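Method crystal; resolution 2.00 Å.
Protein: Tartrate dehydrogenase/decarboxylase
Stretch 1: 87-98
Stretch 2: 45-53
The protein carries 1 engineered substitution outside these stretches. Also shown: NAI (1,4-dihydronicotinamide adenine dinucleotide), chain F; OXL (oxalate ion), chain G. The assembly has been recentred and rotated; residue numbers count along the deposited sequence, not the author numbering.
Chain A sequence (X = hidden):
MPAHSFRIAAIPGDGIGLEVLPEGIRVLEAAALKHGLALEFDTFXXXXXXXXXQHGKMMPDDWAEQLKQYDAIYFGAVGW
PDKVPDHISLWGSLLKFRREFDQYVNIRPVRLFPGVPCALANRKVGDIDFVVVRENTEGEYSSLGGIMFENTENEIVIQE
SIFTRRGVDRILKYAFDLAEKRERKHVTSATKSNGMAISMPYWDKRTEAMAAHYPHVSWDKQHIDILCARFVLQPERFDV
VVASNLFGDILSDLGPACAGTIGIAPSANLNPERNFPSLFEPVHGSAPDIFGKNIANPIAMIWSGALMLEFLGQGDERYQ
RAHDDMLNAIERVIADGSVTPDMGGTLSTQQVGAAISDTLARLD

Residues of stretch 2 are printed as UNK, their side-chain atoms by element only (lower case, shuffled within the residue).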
# COMPACT_ATOMS: atom_id res chain seq x y z
N HIS A 87 3.79 -18.94 -3.38
CA HIS A 87 2.75 -18.99 -4.41
C HIS A 87 2.15 -20.39 -4.54
O HIS A 87 0.97 -20.53 -4.86
CB HIS A 87 3.25 -18.45 -5.76
CG HIS A 87 4.25 -19.32 -6.44
ND1 HIS A 87 5.59 -19.32 -6.12
CD2 HIS A 87 4.11 -20.22 -7.44
CE1 HIS A 87 6.23 -20.18 -6.88
NE2 HIS A 87 5.35 -20.74 -7.70
N ILE A 88 2.96 -21.41 -4.28
CA ILE A 88 2.47 -22.79 -4.31
C ILE A 88 1.55 -23.08 -3.12
O ILE A 88 0.45 -23.62 -3.31
CB ILE A 88 3.64 -23.82 -4.40
CG1 ILE A 88 4.32 -23.71 -5.77
CG2 ILE A 88 3.13 -25.24 -4.15
CD1 ILE A 88 5.62 -24.49 -5.90
N SER A 89 1.98 -22.71 -1.92
CA SER A 89 1.19 -22.96 -0.71
C SER A 89 -0.15 -22.23 -0.68
O SER A 89 -1.18 -22.83 -0.38
CB SER A 89 2.00 -22.66 0.56
OG SER A 89 2.42 -21.31 0.61
N LEU A 90 -0.14 -20.94 -1.02
CA LEU A 90 -1.37 -20.13 -0.97
C LEU A 90 -2.38 -20.55 -2.04
O LEU A 90 -3.56 -20.73 -1.74
CB LEU A 90 -1.06 -18.63 -1.08
CG LEU A 90 -2.18 -17.69 -0.63
CD1 LEU A 90 -2.30 -17.66 0.89
CD2 LEU A 90 -1.96 -16.27 -1.15
N TRP A 91 -1.91 -20.70 -3.28
CA TRP A 91 -2.77 -21.07 -4.40
C TRP A 91 -3.26 -22.51 -4.33
O TRP A 91 -4.32 -22.83 -4.88
CB TRP A 91 -2.06 -20.81 -5.73
CG TRP A 91 -2.04 -19.36 -6.10
CD1 TRP A 91 -1.12 -18.43 -5.74
CD2 TRP A 91 -3.01 -18.68 -6.90
NE1 TRP A 91 -1.45 -17.20 -6.26
CE2 TRP A 91 -2.60 -17.33 -6.99
CE3 TRP A 91 -4.18 -19.07 -7.56
CZ2 TRP A 91 -3.33 -16.37 -7.70
CZ3 TRP A 91 -4.90 -18.12 -8.27
CH2 TRP A 91 -4.48 -16.78 -8.33
N GLY A 92 -2.52 -23.36 -3.63
CA GLY A 92 -2.90 -24.76 -3.46
C GLY A 92 -3.84 -25.02 -2.30
O GLY A 92 -4.31 -26.15 -2.12
N SER A 93 -4.14 -23.98 -1.52
CA SER A 93 -4.99 -24.14 -0.34
C SER A 93 -6.02 -23.02 -0.15
O SER A 93 -7.16 -23.15 -0.60
CB SER A 93 -4.14 -24.33 0.92
OG SER A 93 -3.32 -23.20 1.16
N LEU A 94 -5.62 -21.93 0.50
CA LEU A 94 -6.55 -20.86 0.88
C LEU A 94 -7.25 -20.20 -0.30
O LEU A 94 -8.45 -19.93 -0.24
CB LEU A 94 -5.85 -19.81 1.75
CG LEU A 94 -6.63 -18.55 2.18
CD1 LEU A 94 -7.88 -18.88 3.01
CD2 LEU A 94 -5.72 -17.62 2.94
N LEU A 95 -6.51 -19.94 -1.37
CA LEU A 95 -7.08 -19.32 -2.56
C LEU A 95 -8.10 -20.23 -3.26
O LEU A 95 -9.06 -19.73 -3.86
CB LEU A 95 -5.99 -18.83 -3.52
CG LEU A 95 -5.61 -17.34 -3.45
CD1 LEU A 95 -5.65 -16.74 -2.05
CD2 LEU A 95 -4.26 -17.09 -4.09
N LYS A 96 -7.91 -21.54 -3.17
CA LYS A 96 -8.91 -22.51 -3.64
C LYS A 96 -10.19 -22.45 -2.80
O LYS A 96 -11.29 -22.52 -3.36
CB LYS A 96 -8.34 -23.93 -3.67
CG LYS A 96 -7.43 -24.20 -4.86
CD LYS A 96 -7.03 -25.67 -4.95
CE LYS A 96 -6.20 -25.93 -6.20
NZ LYS A 96 -5.69 -27.33 -6.26
N PHE A 97 -10.05 -22.34 -1.48
CA PHE A 97 -11.20 -22.14 -0.59
C PHE A 97 -11.98 -20.89 -0.99
O PHE A 97 -13.20 -20.94 -1.18
CB PHE A 97 -10.77 -21.97 0.88
CG PHE A 97 -10.16 -23.20 1.51
CD1 PHE A 97 -10.48 -24.48 1.06
CD2 PHE A 97 -9.29 -23.07 2.58
CE1 PHE A 97 -9.92 -25.61 1.66
CE2 PHE A 97 -8.73 -24.19 3.19
CZ PHE A 97 -9.05 -25.46 2.73
N ARG A 98 -11.28 -19.77 -1.13
CA ARG A 98 -11.90 -18.48 -1.42
C ARG A 98 -12.64 -18.47 -2.75
O ARG A 98 -13.74 -17.94 -2.85
CB ARG A 98 -10.85 -17.36 -1.39
CG ARG A 98 -10.34 -17.02 0.00
CD ARG A 98 -9.23 -15.99 -0.07
NE ARG A 98 -8.83 -15.50 1.25
CZ ARG A 98 -7.74 -14.77 1.49
NH1 ARG A 98 -6.92 -14.44 0.50
NH2 ARG A 98 -7.47 -14.37 2.73
N UNK A 45 -5.55 -31.97 9.10
CA UNK A 45 -4.10 -31.79 9.10
C UNK A 45 -3.57 -31.28 7.77
O UNK A 45 -2.42 -30.85 7.68
o UNK A 45 -2.37 -32.58 12.27
o UNK A 45 -4.52 -32.46 12.70
c UNK A 45 -3.39 -33.10 9.48
c UNK A 45 -3.85 -33.73 10.79
c UNK A 45 -3.56 -32.86 12.00
N UNK A 46 -4.40 -31.32 6.73
CA UNK A 46 -4.00 -30.83 5.42
C UNK A 46 -4.13 -29.31 5.28
O UNK A 46 -4.37 -28.62 6.27
c UNK A 46 -4.68 -31.60 4.27
c UNK A 46 -7.28 -31.32 4.16
c UNK A 46 -7.53 -30.07 3.58
c UNK A 46 -6.09 -32.04 4.50
c UNK A 46 -8.84 -29.66 3.40
c UNK A 46 -9.92 -30.49 3.77
c UNK A 46 -6.50 -33.23 5.02
c UNK A 46 -8.38 -32.13 4.52
n UNK A 46 -7.88 -33.29 5.05
c UNK A 46 -9.70 -31.73 4.33
N UNK A 47 -3.98 -28.81 4.05
CA UNK A 47 -3.81 -27.38 3.80
C UNK A 47 -2.63 -26.85 4.63
O UNK A 47 -2.72 -25.80 5.29
c UNK A 47 -5.10 -26.60 4.08
N UNK A 48 -1.54 -27.61 4.60
CA UNK A 48 -0.32 -27.31 5.32
C UNK A 48 0.87 -27.78 4.50
O UNK A 48 0.74 -28.65 3.63
c UNK A 48 -0.31 -28.00 6.69
o UNK A 48 -0.17 -29.41 6.56
N UNK A 49 2.04 -27.19 4.77
CA UNK A 49 3.25 -27.53 4.03
C UNK A 49 3.82 -28.90 4.42
O UNK A 49 4.51 -29.53 3.62
c UNK A 49 4.29 -26.42 4.18
s UNK A 49 3.80 -24.89 3.32
N UNK A 50 3.51 -29.36 5.63
CA UNK A 50 3.86 -30.72 6.05
C UNK A 50 3.12 -31.77 5.21
O UNK A 50 3.71 -32.78 4.81
o UNK A 50 4.61 -30.74 9.67
o UNK A 50 5.78 -30.10 7.93
c UNK A 50 4.73 -30.56 8.44
c UNK A 50 3.56 -30.93 7.54
N UNK A 51 1.85 -31.51 4.93
CA UNK A 51 1.06 -32.36 4.04
C UNK A 51 1.61 -32.32 2.62
O UNK A 51 1.60 -33.33 1.92
c UNK A 51 -3.07 -34.77 2.15
c UNK A 51 -2.53 -33.73 1.42
o UNK A 51 -3.91 -35.66 1.54
c UNK A 51 -1.91 -34.00 4.11
c UNK A 51 -1.35 -32.94 3.39
c UNK A 51 -0.42 -31.95 4.06
c UNK A 51 -1.67 -32.82 2.04
c UNK A 51 -2.76 -34.91 3.50
N UNK A 52 2.11 -31.15 2.21
CA UNK A 52 2.71 -30.99 0.88
C UNK A 52 4.00 -31.80 0.71
O UNK A 52 4.22 -32.40 -0.33
o UNK A 52 4.73 -28.56 -4.75
c UNK A 52 2.52 -29.00 -1.87
c UNK A 52 3.43 -29.25 -0.84
c UNK A 52 4.30 -28.79 -3.46
c UNK A 52 4.79 -29.27 -1.17
c UNK A 52 2.96 -29.51 0.57
c UNK A 52 2.95 -28.77 -3.17
c UNK A 52 5.23 -29.04 -2.46
N UNK A 53 4.85 -31.80 1.74
CA UNK A 53 6.13 -32.50 1.68
C UNK A 53 5.96 -34.03 1.62
O UNK A 53 6.83 -34.73 1.12
c UNK A 53 7.53 -30.66 2.93
c UNK A 53 8.42 -30.29 1.74
c UNK A 53 7.03 -32.11 2.85
c UNK A 53 8.27 -30.44 4.24
PA NAI F . 2.92 -12.71 8.63
O1A NAI F . 1.59 -12.11 8.89
O2A NAI F . 2.93 -14.17 8.88
O5B NAI F . 4.01 -12.01 9.56
C5B NAI F . 4.37 -10.65 9.42
C4B NAI F . 4.97 -10.13 10.72
O4B NAI F . 3.95 -9.96 11.68
C3B NAI F . 5.99 -11.09 11.31
O3B NAI F . 7.07 -10.34 11.82
C2B NAI F . 5.24 -11.79 12.42
O2B NAI F . 6.07 -12.14 13.50
C1B NAI F . 4.18 -10.77 12.82
N9A NAI F . 2.93 -11.44 13.25
C8A NAI F . 2.00 -12.04 12.44
N7A NAI F . 1.01 -12.52 13.23
C5A NAI F . 1.30 -12.24 14.51
C6A NAI F . 0.63 -12.50 15.71
N6A NAI F . -0.54 -13.14 15.70
N1A NAI F . 1.18 -12.07 16.90
C2A NAI F . 2.38 -11.40 16.91
N3A NAI F . 3.03 -11.14 15.72
C4A NAI F . 2.50 -11.55 14.54
O3 NAI F . 3.29 -12.34 7.10
PN NAI F . 4.67 -12.64 6.30
O1N NAI F . 5.82 -12.70 7.23
O2N NAI F . 4.72 -11.66 5.20
O5D NAI F . 4.41 -14.09 5.66
C5D NAI F . 4.73 -15.29 6.35
C4D NAI F . 4.05 -16.47 5.67
O4D NAI F . 2.65 -16.41 5.87
C3D NAI F . 4.26 -16.51 4.16
O3D NAI F . 4.44 -17.86 3.80
C2D NAI F . 2.96 -15.99 3.58
O2D NAI F . 2.68 -16.52 2.31
C1D NAI F . 1.96 -16.46 4.63
N1N NAI F . 0.71 -15.68 4.72
C2N NAI F . -0.46 -16.38 4.73
C3N NAI F . -1.68 -15.72 4.84
C7N NAI F . -2.92 -16.52 5.12
O7N NAI F . -2.82 -17.91 5.35
N7N NAI F . -4.10 -15.90 5.14
C4N NAI F . -1.69 -14.33 4.95
C5N NAI F . -0.48 -13.62 4.95
C6N NAI F . 0.72 -14.31 4.84
C1 OXL G . -2.73 -12.18 2.12
C2 OXL G . -4.07 -11.96 2.66
O1 OXL G . -1.77 -11.49 2.55
O2 OXL G . -5.03 -12.62 2.23
O3 OXL G . -2.56 -13.05 1.23
O4 OXL G . -4.21 -11.08 3.55

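Position 45 carries three carbons in an unbranched run, the third bearing two oxygens: a carboxylate two methylenes out. Exposed and far from stretch 1, it is Glu45, and its backbone O accepts a hydrogen bond from the side chain of position 48.

Position 46 has one carbon leading into fused five- and six-membered rings of eight carbons and one nitrogen, an indole. Its CA-to-CB bond points sideways, yet the six-membered ring reaches the Phe97 ring. This is Trp46; Trp46 CZ3 lies 4.3 Å from Phe97 CZ, and the two rings meet edge to edge rather than stacking.

Position 47 has a lone side-chain carbon, its CB, which points toward stretch 1 and meets Ser93 and Phe97. It is therefore Ala47. Ala47 CB sits 4.0 Å from Ser93 CB and 4.3 Å from Phe97 CZ. The CA atoms of Ser93 and Ala47 are only 5.4 Å apart, a spacing at which a single methyl already fills the gap. The backbone here adopts phi 55° and psi 46°, a left-handed conformation just ahead of the helix.

Position 48 shows one carbon and one oxygen; its CA-to-CB bond points away from stretch 1, which it does not touch. A serine fits: Ser48 is the N-cap. Its OG donates to Glu45 O at 2.9 Å and accepts a weak bond from the backbone N of position 51, at 3.3 Å.

Position 49 has one carbon and then a sulfur that meets Ser89, which identifies Cys49. Cys49 SG packs 4.0 Å from Ser89 CB, and its m rotamer places the sulfur there although CA-to-CB runs sideways.

Position 50 ends in a carboxylate on its second carbon. Asp50 is exposed and out of reach of stretch 1.

Position 51 has one carbon and a six-carbon ring bearing an oxygen: Tyr51, whose side chain is out of reach of stretch 1.

Position 52 has the same composition, but its CA-to-CB bond points toward stretch 1 and a ring carbon meets Ile88. This is Tyr52, in the t rotamer; Tyr52 CE1 comes to 3.7 Å from Ile88 CG2, an apolar contact.

Position 53 has four carbons forked at the second, as in leucine; Leu53 is exposed and makes no contact with stretch 1.

The contact works by apolar packing, with no hydrogen bond across it, over a modest 257 Å² summed over both sides. Small groups serve where the backbones come close, and aromatic rings span more distant points at both ends, Trp46 to Phe97 and Tyr52 to Ile88. The serines bond outside the contact: Ser93 OG donates to Ser89 O at 2.7 Å, while Ser93 CB meets Ala47 CB at 4.0 Å; Ser48 OG bonds within its own stretch, and Ser89 OG to a residue next to one of the stretches.

Stretch 2 45-53: EWASCDYYL
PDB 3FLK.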